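Local coordinates for protein ribokinase (Arabidopsis thaliana, PDB 6ILS) that catalyses the ATP- and magnesium-dependent phosphorylation of D-ribose at O-5, giving D-ribose 5-phosphate, at residues B[259-264]-B[277-282]; B[282-287]-B[303-308]; B[229-234]-B[241-246]; B[185-190]-B[221-226]. One frame throughout, in Å; residues are numbered along the deposited sequence.

Interaction 1: residues B[259-264]-B[277-282]; sequences DTFTAA and ECLRFA. With RIB (alpha-D-ribofuranose), chain F; ATP (adenosine-5'-triphosphate), chain E.
OD2 of Asp-259 is gripped from two sources: O5 of the bound ribose donates to it at 2.5 Å, and ND2 of Asn-44 adds a second hydrogen bond. Further along the same helix, the side chains that meet segment 277-282 are apolar. Phe-261 is central. With CG anti to its backbone N (chi1 -175°), its ring presents one face to Ala-282, whose CB lies over the centre in a CH-pi contact, 3.6 Å from the ring centroid. That methyl also sits 3.3 Å from O of Phe-261, so a single CB fills the angle between ring and backbone. At the ring edge, CZ meets CD2 of Leu-279 at 4.0 Å. CD2 of Phe-261 lies 3.4 Å from O3' of ATP. An alanine at Phe-261 would probably leave the Ala-282 methyl without its aromatic face and open a gap beside Leu-279 and the nucleotide sugar. One turn on, O of Ala-264 lies at the edge of the Phe-281 ring, 3.3 Å from CD2, and CB of Ala-264 packs 3.9 Å from CE2 of that ring. The two helix segments run roughly antiparallel, at 147°, their axes 8.6 Å apart. Asp-259, by prediction the proton acceptor, closes the GAGD signature of the PfkB kinases, at the start of helix 257-270, whose first turn reaches both ribose and nucleotide.

Interaction 2: residues B[282-287]-B[303-308]; sequences AAAAAS and KSVLKL. With ATP (adenosine-5'-triphosphate), chain E.
Val-305 faces helix 275-289 with both of its methyls. Its CB stands about 4.8 Å from CB of Ala-284 and an equal distance from CB of Ala-285, and the fork beyond it closes the gap. CG1, anti to the backbone N (chi1 178°), reaches CB of Ala-284 at 3.8 Å and also lies near N of Ala-285. CG2, anti to the carbonyl carbon, comes to 3.9 Å from CB of Ala-285. An alanine at Val-305 would probably leave both of these alanine methyls facing a gap where the two branches had been.

One turn later Leu-308 brings CD2 across the same helix. This methyl lies 3.6 Å from O of Ala-284 and 3.8 Å from CB of Ser-287, with CB of Ala-284 slightly farther off. The hydroxyl of Ser-287 is used elsewhere, hydrogen-bonded to O of Ile-246. Segment 282-287 also borders the nucleotide: CA of Ser-287 is 3.6 Å from C2 of the ATP adenine, and CB of Ala-286 is 3.6 Å from O3' of its ribose. The short alanine side chains let the helix axes approach to 8.8 Å while crossing at 112°. No hydrogen bond joins the two segments, so this contact is apolar, and depends on how the Val-305 and Leu-308 methyls fit against small side chains and backbone.

Interaction 3: residues B[229-234]-B[241-246]; sequences KGSALF and IQQSII. With ATP (adenosine-5'-triphosphate), chain E.
Ser-231 and Gln-243 stand side by side on one face of the sheet, with Leu-233 and Ile-241 beside them, whereas Ala-232 and Gln-242 project from the other. OG of Ser-231, placed between its backbone N and carbonyl carbon (chi1 66°), lies 3.6 Å from CB of Gln-243. Beyond that CB the glutamine turns away: its chain bends at chi2 (61°), and NE2 donates to O of Ser-244 at 3.0 Å, the acceptor lying close to the amide plane. A water 2.7 Å from OG of Ser-231 donates to O of Gln-243, which also takes N-H of Ser-231 at 2.8 Å. Strands 231-235 and 241-243 form the beta hairpin that makes one edge of the large sheet; Ser-231 with Gln-243 and Leu-233 with Ile-241 are its antiparallel hydrogen-bonded pairs. On the opposite face CB of Ala-232 meets CG of Gln-242 at 4.1 Å. Past the paired strands, CA of Gly-230 presses to 3.2 Å from O of Gln-243, and a CB there would clash with that oxygen. Ile-245 lies between Gly-230 and the nucleotide: its CG2 is 3.7 Å from N of Gly-230, while its CD1 touches the ATP adenine, 3.8 Å from N1.

Interaction 4: residues B[185-190]-B[221-226]; sequences ILSPNE and QVLVKL. With ATP (adenosine-5'-triphosphate), chain E.
Two torsion settings bring Ser-187 and Lys-225 together: OG of the serine is anti to its backbone N (chi1 -169°), and the lysine chain bends at chi3 (-72°) and again at chi4. They belong to strands 185-187 and 221-225, parallel neighbours in the central sheet of the ribokinase fold, joined through helices 190-197 and 204-216. NZ of Lys-225 donates to O of Ser-187 at 3.0 Å, from well above the carbonyl plane, and to OG of Ser-187 at 3.2 Å. The hydroxyl in turn donates to O of Leu-223, 3.0 Å from OG, so it acts as donor and acceptor at once. A salt bridge to Asp-167 and a hydrogen bond to Thr-262 complete the surroundings of NZ. CE of Lys-225 lies 3.5 Å from O1G of ATP.

Backbone bonds set the register: N of Leu-186 to O of Gln-221, N of Leu-223 to O of Leu-186, and N of Lys-225 to O of Pro-188. Carbon atoms pack around them. CD of Pro-188 meets CG1 of Val-222 at 3.8 Å, and CG of Glu-190 meets CD2 of Leu-226 at 3.5 Å; in each pair the side chains cross at about a right angle. Asn-189 is the N-cap of the helix that follows. Its CG sits between backbone N and carbonyl carbon (chi1 62°), OD1 accepts from N of Glu-192, and ND2 donates to O3G of the ATP gamma-phosphate at 2.8 Å.

From the N terminus, interaction 4 comes first, closing the two-helix excursion between strands 185-187 and 221-225. Interaction 3 follows with the short hairpin turn, adding two antiparallel strands to the same sheet through backbone bonds between strands 221-225 and 231-235. Interaction 1 then closes the link between helices 257-270 and 275-289, and interaction 2 brings the C-terminal helix 302-312 back onto the second of these, sharing Ala-282. All four stand in series; none nests or crosses. Between them, Leu-279 packs on Ser-231 and Leu-223 of the sheet, and Ala-283 on Ile-246 in the loop after the hairpin. All four border the ATP.

Interaction 1: residues B[259-264]-B[277-282]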
# COMPACT_ATOMS: atom_id res chain seq x y z
N ASP B 259 -3.85 16.99 -13.50
CA ASP B 259 -5.18 16.95 -12.89
C ASP B 259 -5.59 18.32 -12.40
O ASP B 259 -6.74 18.74 -12.58
CB ASP B 259 -5.20 15.95 -11.73
CG ASP B 259 -4.98 14.52 -12.19
OD1 ASP B 259 -5.55 14.17 -13.24
OD2 ASP B 259 -4.23 13.77 -11.53
N THR B 260 -4.64 19.03 -11.80
CA THR B 260 -4.87 20.38 -11.31
C THR B 260 -5.22 21.30 -12.48
O THR B 260 -6.17 22.10 -12.42
CB THR B 260 -3.63 20.90 -10.59
OG1 THR B 260 -3.40 20.09 -9.42
CG2 THR B 260 -3.80 22.35 -10.19
N PHE B 261 -4.44 21.18 -13.55
CA PHE B 261 -4.66 22.01 -14.74
C PHE B 261 -6.09 21.85 -15.25
O PHE B 261 -6.82 22.82 -15.48
CB PHE B 261 -3.66 21.67 -15.85
CG PHE B 261 -3.77 22.59 -17.05
CD1 PHE B 261 -4.66 22.32 -18.08
CD2 PHE B 261 -3.00 23.73 -17.12
CE1 PHE B 261 -4.79 23.18 -19.17
CE2 PHE B 261 -3.11 24.60 -18.21
CZ PHE B 261 -4.02 24.32 -19.24
N THR B 262 -6.50 20.60 -15.40
CA THR B 262 -7.80 20.30 -16.00
C THR B 262 -8.94 20.73 -15.08
O THR B 262 -9.90 21.36 -15.51
CB THR B 262 -7.93 18.78 -16.32
OG1 THR B 262 -6.81 18.38 -17.12
CG2 THR B 262 -9.21 18.52 -17.09
N ALA B 263 -8.83 20.44 -13.78
CA ALA B 263 -9.87 20.86 -12.86
C ALA B 263 -9.96 22.39 -12.69
O ALA B 263 -11.06 22.93 -12.54
CB ALA B 263 -9.68 20.18 -11.48
N ALA B 264 -8.81 23.07 -12.71
CA ALA B 264 -8.80 24.53 -12.53
C ALA B 264 -9.41 25.20 -13.76
O ALA B 264 -10.15 26.18 -13.67
CB ALA B 264 -7.36 25.05 -12.29
N GLU B 277 -8.81 33.55 -20.04
CA GLU B 277 -8.71 33.58 -18.57
C GLU B 277 -8.70 32.17 -17.99
O GLU B 277 -8.00 31.92 -17.01
CB GLU B 277 -9.87 34.38 -17.97
CG GLU B 277 -9.77 35.91 -18.13
CD GLU B 277 -11.10 36.64 -17.93
OE1 GLU B 277 -12.17 35.99 -17.86
OE2 GLU B 277 -11.07 37.89 -17.86
N CYS B 278 -9.49 31.27 -18.58
CA CYS B 278 -9.53 29.87 -18.14
C CYS B 278 -8.17 29.22 -18.27
O CYS B 278 -7.70 28.56 -17.34
CB CYS B 278 -10.57 29.06 -18.93
SG CYS B 278 -12.26 29.48 -18.54
N LEU B 279 -7.53 29.39 -19.43
CA LEU B 279 -6.20 28.83 -19.64
C LEU B 279 -5.17 29.41 -18.68
O LEU B 279 -4.31 28.68 -18.16
CB LEU B 279 -5.75 29.07 -21.08
CG LEU B 279 -6.25 28.10 -22.16
CD1 LEU B 279 -5.64 28.47 -23.50
CD2 LEU B 279 -5.89 26.66 -21.82
N ARG B 280 -5.23 30.72 -18.47
CA ARG B 280 -4.27 31.37 -17.57
C ARG B 280 -4.40 30.86 -16.16
O ARG B 280 -3.41 30.57 -15.49
CB ARG B 280 -4.47 32.89 -17.58
CG ARG B 280 -3.30 33.66 -18.17
CD ARG B 280 -3.37 35.14 -17.79
NE ARG B 280 -2.31 35.52 -16.86
CZ ARG B 280 -2.43 36.46 -15.93
NH1 ARG B 280 -3.58 37.11 -15.78
NH2 ARG B 280 -1.42 36.74 -15.13
N PHE B 281 -5.65 30.79 -15.70
CA PHE B 281 -5.99 30.31 -14.36
C PHE B 281 -5.53 28.88 -14.15
O PHE B 281 -4.93 28.54 -13.13
CB PHE B 281 -7.50 30.46 -14.15
CG PHE B 281 -7.98 30.09 -12.79
CD1 PHE B 281 -7.96 31.02 -11.75
CD2 PHE B 281 -8.51 28.83 -12.55
CE1 PHE B 281 -8.43 30.69 -10.49
CE2 PHE B 281 -8.98 28.48 -11.30
CZ PHE B 281 -8.94 29.42 -10.25
N ALA B 282 -5.78 28.02 -15.15
CA ALA B 282 -5.30 26.64 -15.11
C ALA B 282 -3.78 26.56 -15.04
O ALA B 282 -3.22 25.77 -14.28
CB ALA B 282 -5.83 25.84 -16.35
O5 RIB F . -2.59 12.02 -12.28
C5 RIB F . -2.14 11.47 -11.06
C4 RIB F . -2.75 10.25 -10.83
O4 RIB F . -2.59 9.28 -11.98
C3 RIB F . -1.91 9.57 -9.66
O3 RIB F . -2.47 10.05 -8.35
C2 RIB F . -1.94 8.33 -9.88
O2 RIB F . -2.74 7.57 -8.89
C1 RIB F . -2.54 8.10 -11.42
O1 RIB F . -3.80 7.54 -11.37
PG ATP E . -0.43 15.39 -17.96
O1G ATP E . -1.85 15.19 -18.35
O2G ATP E . -0.25 15.18 -16.46
O3G ATP E . 0.47 14.40 -18.64
PB ATP E . 1.35 17.30 -19.00
O1B ATP E . 1.33 18.74 -19.28
O2B ATP E . 1.61 16.63 -20.27
O3B ATP E . -0.06 16.88 -18.40
PA ATP E . 3.44 17.59 -17.01
O1A ATP E . 4.72 17.94 -17.77
O2A ATP E . 3.78 16.74 -15.81
O3A ATP E . 2.47 16.78 -17.96
O5' ATP E . 2.77 18.91 -16.51
C5' ATP E . 1.50 18.87 -15.88
C4' ATP E . 1.00 20.37 -15.72
O4' ATP E . 2.07 21.18 -14.95
C3' ATP E . 0.91 20.90 -16.87
O3' ATP E . -0.22 21.79 -16.91
C2' ATP E . 2.29 21.79 -17.10
O2' ATP E . 1.98 22.81 -18.09
C1' ATP E . 2.61 22.23 -15.95
N9 ATP E . 4.08 22.19 -15.78
C8 ATP E . 5.11 21.33 -15.99
N7 ATP E . 6.26 21.95 -15.60
C5 ATP E . 5.92 23.20 -15.14
C6 ATP E . 6.70 24.24 -14.62
N6 ATP E . 8.12 24.27 -14.44
N1 ATP E . 6.11 25.37 -14.24
C2 ATP E . 4.74 25.51 -14.34
N3 ATP E . 3.97 24.51 -14.84
C4 ATP E . 4.58 23.35 -15.24

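Interaction 2: residues B[282-287]-B[303-308]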
# COMPACT_ATOMS: atom_id res chain seq x y z
N ALA B 282 -5.78 28.02 -15.15
CA ALA B 282 -5.30 26.64 -15.11
C ALA B 282 -3.78 26.56 -15.04
O ALA B 282 -3.22 25.77 -14.28
CB ALA B 282 -5.83 25.84 -16.35
N ALA B 283 -3.10 27.38 -15.85
CA ALA B 283 -1.64 27.37 -15.87
C ALA B 283 -1.07 27.79 -14.52
O ALA B 283 -0.09 27.22 -14.05
CB ALA B 283 -1.13 28.28 -16.97
N ALA B 284 -1.69 28.79 -13.90
CA ALA B 284 -1.24 29.26 -12.59
C ALA B 284 -1.44 28.18 -11.55
O ALA B 284 -0.57 27.95 -10.71
CB ALA B 284 -2.00 30.53 -12.19
N ALA B 285 -2.56 27.46 -11.62
CA ALA B 285 -2.82 26.46 -10.59
C ALA B 285 -1.86 25.29 -10.74
O ALA B 285 -1.34 24.80 -9.74
CB ALA B 285 -4.27 25.98 -10.65
N ALA B 286 -1.60 24.86 -11.97
CA ALA B 286 -0.62 23.79 -12.20
C ALA B 286 0.79 24.22 -11.77
O ALA B 286 1.56 23.41 -11.28
CB ALA B 286 -0.62 23.37 -13.68
N SER B 287 1.13 25.48 -12.00
CA SER B 287 2.44 26.02 -11.56
C SER B 287 2.65 25.84 -10.06
O SER B 287 3.71 25.40 -9.60
CB SER B 287 2.54 27.51 -11.89
OG SER B 287 3.87 27.97 -11.69
N LYS B 303 -7.04 31.83 -3.57
CA LYS B 303 -6.32 33.12 -3.38
C LYS B 303 -4.91 33.03 -3.96
O LYS B 303 -4.47 33.97 -4.54
CB LYS B 303 -6.17 33.49 -1.90
CG LYS B 303 -7.32 33.17 -0.99
CD LYS B 303 -7.07 33.59 0.44
CE LYS B 303 -7.06 32.43 1.40
NZ LYS B 303 -5.69 31.92 1.58
N SER B 304 -4.21 31.93 -3.71
CA SER B 304 -2.83 31.78 -4.21
C SER B 304 -2.83 31.80 -5.74
O SER B 304 -1.98 32.43 -6.30
CB SER B 304 -2.21 30.53 -3.69
OG SER B 304 -2.31 30.47 -2.28
N VAL B 305 -3.77 31.10 -6.36
CA VAL B 305 -3.83 31.07 -7.84
C VAL B 305 -4.03 32.50 -8.34
O VAL B 305 -3.34 32.92 -9.21
CB VAL B 305 -4.93 30.13 -8.37
CG1 VAL B 305 -4.97 30.18 -9.87
CG2 VAL B 305 -4.75 28.72 -7.88
N LEU B 306 -4.97 33.22 -7.73
CA LEU B 306 -5.23 34.60 -8.18
C LEU B 306 -4.00 35.49 -7.92
O LEU B 306 -3.75 36.34 -8.72
CB LEU B 306 -6.47 35.14 -7.47
CG LEU B 306 -7.79 34.46 -7.82
CD1 LEU B 306 -8.93 35.09 -7.06
CD2 LEU B 306 -8.05 34.53 -9.31
N LYS B 307 -3.28 35.25 -6.83
CA LYS B 307 -2.08 36.08 -6.54
C LYS B 307 -1.02 35.80 -7.60
O LYS B 307 -0.44 36.72 -8.07
CB LYS B 307 -1.56 35.81 -5.14
CG LYS B 307 -0.50 36.78 -4.64
CD LYS B 307 0.11 36.38 -3.32
CE LYS B 307 1.01 37.43 -2.70
NZ LYS B 307 2.13 36.84 -1.92
N LEU B 308 -0.84 34.54 -7.96
CA LEU B 308 0.18 34.25 -8.97
C LEU B 308 -0.22 34.90 -10.29
O LEU B 308 0.62 35.43 -11.01
CB LEU B 308 0.37 32.74 -9.14
CG LEU B 308 1.49 32.26 -10.07
CD1 LEU B 308 2.89 32.88 -9.70
CD2 LEU B 308 1.56 30.74 -10.06
PG ATP E . -0.43 15.39 -17.96
O1G ATP E . -1.85 15.19 -18.35
O2G ATP E . -0.25 15.18 -16.46
O3G ATP E . 0.47 14.40 -18.64
PB ATP E . 1.35 17.30 -19.00
O1B ATP E . 1.33 18.74 -19.28
O2B ATP E . 1.61 16.63 -20.27
O3B ATP E . -0.06 16.88 -18.40
PA ATP E . 3.44 17.59 -17.01
O1A ATP E . 4.72 17.94 -17.77
O2A ATP E . 3.78 16.74 -15.81
O3A ATP E . 2.47 16.78 -17.96
O5' ATP E . 2.77 18.91 -16.51
C5' ATP E . 1.50 18.87 -15.88
C4' ATP E . 1.00 20.37 -15.72
O4' ATP E . 2.07 21.18 -14.95
C3' ATP E . 0.91 20.90 -16.87
O3' ATP E . -0.22 21.79 -16.91
C2' ATP E . 2.29 21.79 -17.10
O2' ATP E . 1.98 22.81 -18.09
C1' ATP E . 2.61 22.23 -15.95
N9 ATP E . 4.08 22.19 -15.78
C8 ATP E . 5.11 21.33 -15.99
N7 ATP E . 6.26 21.95 -15.60
C5 ATP E . 5.92 23.20 -15.14
C6 ATP E . 6.70 24.24 -14.62
N6 ATP E . 8.12 24.27 -14.44
N1 ATP E . 6.11 25.37 -14.24
C2 ATP E . 4.74 25.51 -14.34
N3 ATP E . 3.97 24.51 -14.84
C4 ATP E . 4.58 23.35 -15.24

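Interaction 3: residues B[229-234]-B[241-246]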
# COMPACT_ATOMS: atom_id res chain seq x y z
N LYS B 229 5.84 23.28 -22.35
CA LYS B 229 5.43 24.21 -23.41
C LYS B 229 4.08 24.88 -23.13
O LYS B 229 3.61 25.69 -23.92
CB LYS B 229 5.37 23.50 -24.76
CG LYS B 229 6.66 22.82 -25.16
CD LYS B 229 6.39 21.42 -25.73
CE LYS B 229 7.68 20.62 -25.88
NZ LYS B 229 8.27 20.26 -24.56
N GLY B 230 3.45 24.50 -22.03
CA GLY B 230 2.18 25.10 -21.67
C GLY B 230 0.95 24.33 -22.11
O GLY B 230 0.79 23.15 -21.81
N SER B 231 0.06 25.01 -22.82
CA SER B 231 -1.20 24.43 -23.18
C SER B 231 -1.80 25.16 -24.36
O SER B 231 -1.34 26.23 -24.75
CB SER B 231 -2.16 24.47 -21.99
OG SER B 231 -2.49 25.81 -21.66
N ALA B 232 -2.86 24.59 -24.93
CA ALA B 232 -3.59 25.30 -25.96
C ALA B 232 -5.02 24.79 -26.01
O ALA B 232 -5.27 23.62 -25.74
CB ALA B 232 -2.91 25.15 -27.33
N LEU B 233 -5.95 25.69 -26.31
CA LEU B 233 -7.35 25.37 -26.43
C LEU B 233 -7.77 25.54 -27.88
O LEU B 233 -7.75 26.65 -28.42
CB LEU B 233 -8.22 26.25 -25.54
CG LEU B 233 -9.73 25.99 -25.61
CD1 LEU B 233 -10.09 24.60 -25.09
CD2 LEU B 233 -10.49 27.06 -24.84
N PHE B 234 -8.13 24.42 -28.51
CA PHE B 234 -8.65 24.44 -29.88
C PHE B 234 -10.16 24.32 -29.85
O PHE B 234 -10.71 23.41 -29.24
CB PHE B 234 -8.08 23.29 -30.72
CG PHE B 234 -6.59 23.31 -30.87
CD1 PHE B 234 -5.76 22.84 -29.85
CD2 PHE B 234 -6.01 23.75 -32.04
CE1 PHE B 234 -4.39 22.84 -30.00
CE2 PHE B 234 -4.63 23.75 -32.19
CZ PHE B 234 -3.83 23.30 -31.17
N ILE B 241 -6.09 29.09 -28.99
CA ILE B 241 -5.51 29.96 -27.95
C ILE B 241 -4.34 29.24 -27.32
O ILE B 241 -4.47 28.08 -26.91
CB ILE B 241 -6.55 30.31 -26.88
CG1 ILE B 241 -7.78 30.93 -27.54
CG2 ILE B 241 -5.97 31.27 -25.84
CD1 ILE B 241 -8.97 30.96 -26.65
N GLN B 242 -3.19 29.89 -27.25
CA GLN B 242 -2.04 29.25 -26.63
C GLN B 242 -1.70 29.94 -25.31
O GLN B 242 -1.87 31.15 -25.17
CB GLN B 242 -0.83 29.28 -27.57
CG GLN B 242 -1.06 28.52 -28.87
CD GLN B 242 0.14 28.61 -29.81
OE1 GLN B 242 0.07 29.25 -30.86
NE2 GLN B 242 1.24 27.97 -29.44
N GLN B 243 -1.26 29.14 -24.34
CA GLN B 243 -0.86 29.64 -23.02
C GLN B 243 0.43 28.95 -22.62
O GLN B 243 0.49 27.72 -22.54
CB GLN B 243 -1.97 29.39 -21.99
CG GLN B 243 -1.60 29.74 -20.54
CD GLN B 243 -1.26 31.21 -20.35
OE1 GLN B 243 -2.07 32.09 -20.66
NE2 GLN B 243 -0.06 31.49 -19.83
N SER B 244 1.49 29.72 -22.38
CA SER B 244 2.75 29.11 -22.00
C SER B 244 2.68 28.73 -20.52
O SER B 244 1.71 29.08 -19.86
CB SER B 244 3.92 30.06 -22.27
OG SER B 244 3.71 31.26 -21.55
N ILE B 245 3.66 28.01 -19.99
CA ILE B 245 3.62 27.73 -18.56
C ILE B 245 3.76 29.04 -17.80
O ILE B 245 4.36 29.99 -18.31
CB ILE B 245 4.74 26.78 -18.08
CG1 ILE B 245 6.12 27.35 -18.41
CG2 ILE B 245 4.55 25.39 -18.64
CD1 ILE B 245 7.22 26.66 -17.66
N ILE B 246 3.16 29.09 -16.62
CA ILE B 246 3.51 30.09 -15.63
C ILE B 246 4.68 29.49 -14.85
O ILE B 246 4.51 28.53 -14.11
CB ILE B 246 2.33 30.42 -14.69
CG1 ILE B 246 1.08 30.82 -15.50
CG2 ILE B 246 2.72 31.48 -13.69
CD1 ILE B 246 1.24 32.04 -16.31
PG ATP E . -0.43 15.39 -17.96
O1G ATP E . -1.85 15.19 -18.35
O2G ATP E . -0.25 15.18 -16.46
O3G ATP E . 0.47 14.40 -18.64
PB ATP E . 1.35 17.30 -19.00
O1B ATP E . 1.33 18.74 -19.28
O2B ATP E . 1.61 16.63 -20.27
O3B ATP E . -0.06 16.88 -18.40
PA ATP E . 3.44 17.59 -17.01
O1A ATP E . 4.72 17.94 -17.77
O2A ATP E . 3.78 16.74 -15.81
O3A ATP E . 2.47 16.78 -17.96
O5' ATP E . 2.77 18.91 -16.51
C5' ATP E . 1.50 18.87 -15.88
C4' ATP E . 1.00 20.37 -15.72
O4' ATP E . 2.07 21.18 -14.95
C3' ATP E . 0.91 20.90 -16.87
O3' ATP E . -0.22 21.79 -16.91
C2' ATP E . 2.29 21.79 -17.10
O2' ATP E . 1.98 22.81 -18.09
C1' ATP E . 2.61 22.23 -15.95
N9 ATP E . 4.08 22.19 -15.78
C8 ATP E . 5.11 21.33 -15.99
N7 ATP E . 6.26 21.95 -15.60
C5 ATP E . 5.92 23.20 -15.14
C6 ATP E . 6.70 24.24 -14.62
N6 ATP E . 8.12 24.27 -14.44
N1 ATP E . 6.11 25.37 -14.24
C2 ATP E . 4.74 25.51 -14.34
N3 ATP E . 3.97 24.51 -14.84
C4 ATP E . 4.58 23.35 -15.24
O HOH W 1 -0.44 26.41 -19.94

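Interaction 4: residues B[185-190]-B[221-226]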
# COMPACT_ATOMS: atom_id res chain seq x y z
N ILE B 185 -15.51 18.68 -24.24
CA ILE B 185 -14.10 19.02 -24.31
C ILE B 185 -13.26 17.80 -24.06
O ILE B 185 -13.45 17.11 -23.05
CB ILE B 185 -13.74 20.12 -23.28
CG1 ILE B 185 -14.57 21.37 -23.53
CG2 ILE B 185 -12.24 20.40 -23.32
CD1 ILE B 185 -14.38 22.48 -22.50
N LEU B 186 -12.34 17.51 -24.96
CA LEU B 186 -11.38 16.44 -24.79
C LEU B 186 -10.08 17.06 -24.27
O LEU B 186 -9.62 18.08 -24.81
CB LEU B 186 -11.13 15.71 -26.13
CG LEU B 186 -10.24 14.47 -26.05
CD1 LEU B 186 -10.97 13.34 -25.34
CD2 LEU B 186 -9.80 14.02 -27.46
N SER B 187 -9.47 16.47 -23.24
CA SER B 187 -8.22 17.04 -22.74
C SER B 187 -7.08 16.02 -22.66
O SER B 187 -6.89 15.36 -21.64
CB SER B 187 -8.44 17.71 -21.36
OG SER B 187 -7.31 18.49 -20.98
N PRO B 188 -6.31 15.89 -23.75
CA PRO B 188 -5.13 15.03 -23.81
C PRO B 188 -3.84 15.80 -23.62
O PRO B 188 -3.81 17.00 -23.90
CB PRO B 188 -5.18 14.49 -25.23
CG PRO B 188 -5.66 15.68 -26.01
CD PRO B 188 -6.65 16.41 -25.09
N ASN B 189 -2.80 15.12 -23.18
CA ASN B 189 -1.46 15.67 -23.33
C ASN B 189 -0.95 15.29 -24.73
O ASN B 189 -1.69 14.73 -25.53
CB ASN B 189 -0.50 15.19 -22.23
CG ASN B 189 -0.28 13.68 -22.22
OD1 ASN B 189 -0.52 12.98 -23.21
ND2 ASN B 189 0.20 13.18 -21.10
N GLU B 190 0.31 15.63 -25.00
CA GLU B 190 0.92 15.37 -26.30
C GLU B 190 0.93 13.89 -26.65
O GLU B 190 0.59 13.50 -27.77
CB GLU B 190 2.36 15.90 -26.32
CG GLU B 190 2.45 17.41 -26.18
CD GLU B 190 3.88 17.92 -26.17
OE1 GLU B 190 4.54 17.89 -27.24
OE2 GLU B 190 4.35 18.34 -25.09
N GLN B 221 -14.11 20.77 -29.03
CA GLN B 221 -13.11 21.51 -28.25
C GLN B 221 -12.07 20.57 -27.69
O GLN B 221 -12.40 19.51 -27.14
CB GLN B 221 -13.77 22.28 -27.11
CG GLN B 221 -14.86 23.21 -27.54
CD GLN B 221 -15.24 24.19 -26.45
OE1 GLN B 221 -14.51 24.36 -25.48
NE2 GLN B 221 -16.37 24.86 -26.63
N VAL B 222 -10.81 20.92 -27.87
CA VAL B 222 -9.72 20.11 -27.38
C VAL B 222 -8.78 21.02 -26.57
O VAL B 222 -8.30 22.03 -27.06
CB VAL B 222 -8.96 19.42 -28.52
CG1 VAL B 222 -7.88 18.50 -27.97
CG2 VAL B 222 -9.95 18.62 -29.43
N LEU B 223 -8.57 20.63 -25.32
CA LEU B 223 -7.68 21.32 -24.38
C LEU B 223 -6.38 20.53 -24.29
O LEU B 223 -6.31 19.55 -23.56
CB LEU B 223 -8.37 21.44 -23.01
CG LEU B 223 -7.57 22.08 -21.86
CD1 LEU B 223 -7.32 23.53 -22.21
CD2 LEU B 223 -8.35 21.96 -20.55
N VAL B 224 -5.37 20.90 -25.06
CA VAL B 224 -4.16 20.12 -25.09
C VAL B 224 -3.12 20.58 -24.07
O VAL B 224 -2.75 21.76 -24.04
CB VAL B 224 -3.51 20.15 -26.49
CG1 VAL B 224 -2.37 19.15 -26.55
CG2 VAL B 224 -4.55 19.83 -27.57
N LYS B 225 -2.67 19.65 -23.22
CA LYS B 225 -1.63 19.93 -22.24
C LYS B 225 -0.26 19.64 -22.85
O LYS B 225 -0.02 18.55 -23.36
CB LYS B 225 -1.87 19.10 -20.97
CG LYS B 225 -3.20 19.47 -20.28
CD LYS B 225 -3.71 18.42 -19.27
CE LYS B 225 -4.23 17.17 -19.99
NZ LYS B 225 -5.41 16.54 -19.30
N LEU B 226 0.63 20.63 -22.80
CA LEU B 226 1.89 20.53 -23.52
C LEU B 226 3.12 20.56 -22.60
O LEU B 226 4.21 20.95 -23.03
CB LEU B 226 1.98 21.66 -24.54
CG LEU B 226 0.83 21.72 -25.53
CD1 LEU B 226 0.84 23.02 -26.31
CD2 LEU B 226 0.89 20.53 -26.46
PG ATP E . -0.43 15.39 -17.96
O1G ATP E . -1.85 15.19 -18.35
O2G ATP E . -0.25 15.18 -16.46
O3G ATP E . 0.47 14.40 -18.64
PB ATP E . 1.35 17.30 -19.00
O1B ATP E . 1.33 18.74 -19.28
O2B ATP E . 1.61 16.63 -20.27
O3B ATP E . -0.06 16.88 -18.40
PA ATP E . 3.44 17.59 -17.01
O1A ATP E . 4.72 17.94 -17.77
O2A ATP E . 3.78 16.74 -15.81
O3A ATP E . 2.47 16.78 -17.96
O5' ATP E . 2.77 18.91 -16.51
C5' ATP E . 1.50 18.87 -15.88
C4' ATP E . 1.00 20.37 -15.72
O4' ATP E . 2.07 21.18 -14.95
C3' ATP E . 0.91 20.90 -16.87
O3' ATP E . -0.22 21.79 -16.91
C2' ATP E . 2.29 21.79 -17.10
O2' ATP E . 1.98 22.81 -18.09
C1' ATP E . 2.61 22.23 -15.95
N9 ATP E . 4.08 22.19 -15.78
C8 ATP E . 5.11 21.33 -15.99
N7 ATP E . 6.26 21.95 -15.60
C5 ATP E . 5.92 23.20 -15.14
C6 ATP E . 6.70 24.24 -14.62
N6 ATP E . 8.12 24.27 -14.44
N1 ATP E . 6.11 25.37 -14.24
C2 ATP E . 4.74 25.51 -14.34
N3 ATP E . 3.97 24.51 -14.84
C4 ATP E . 4.58 23.35 -15.24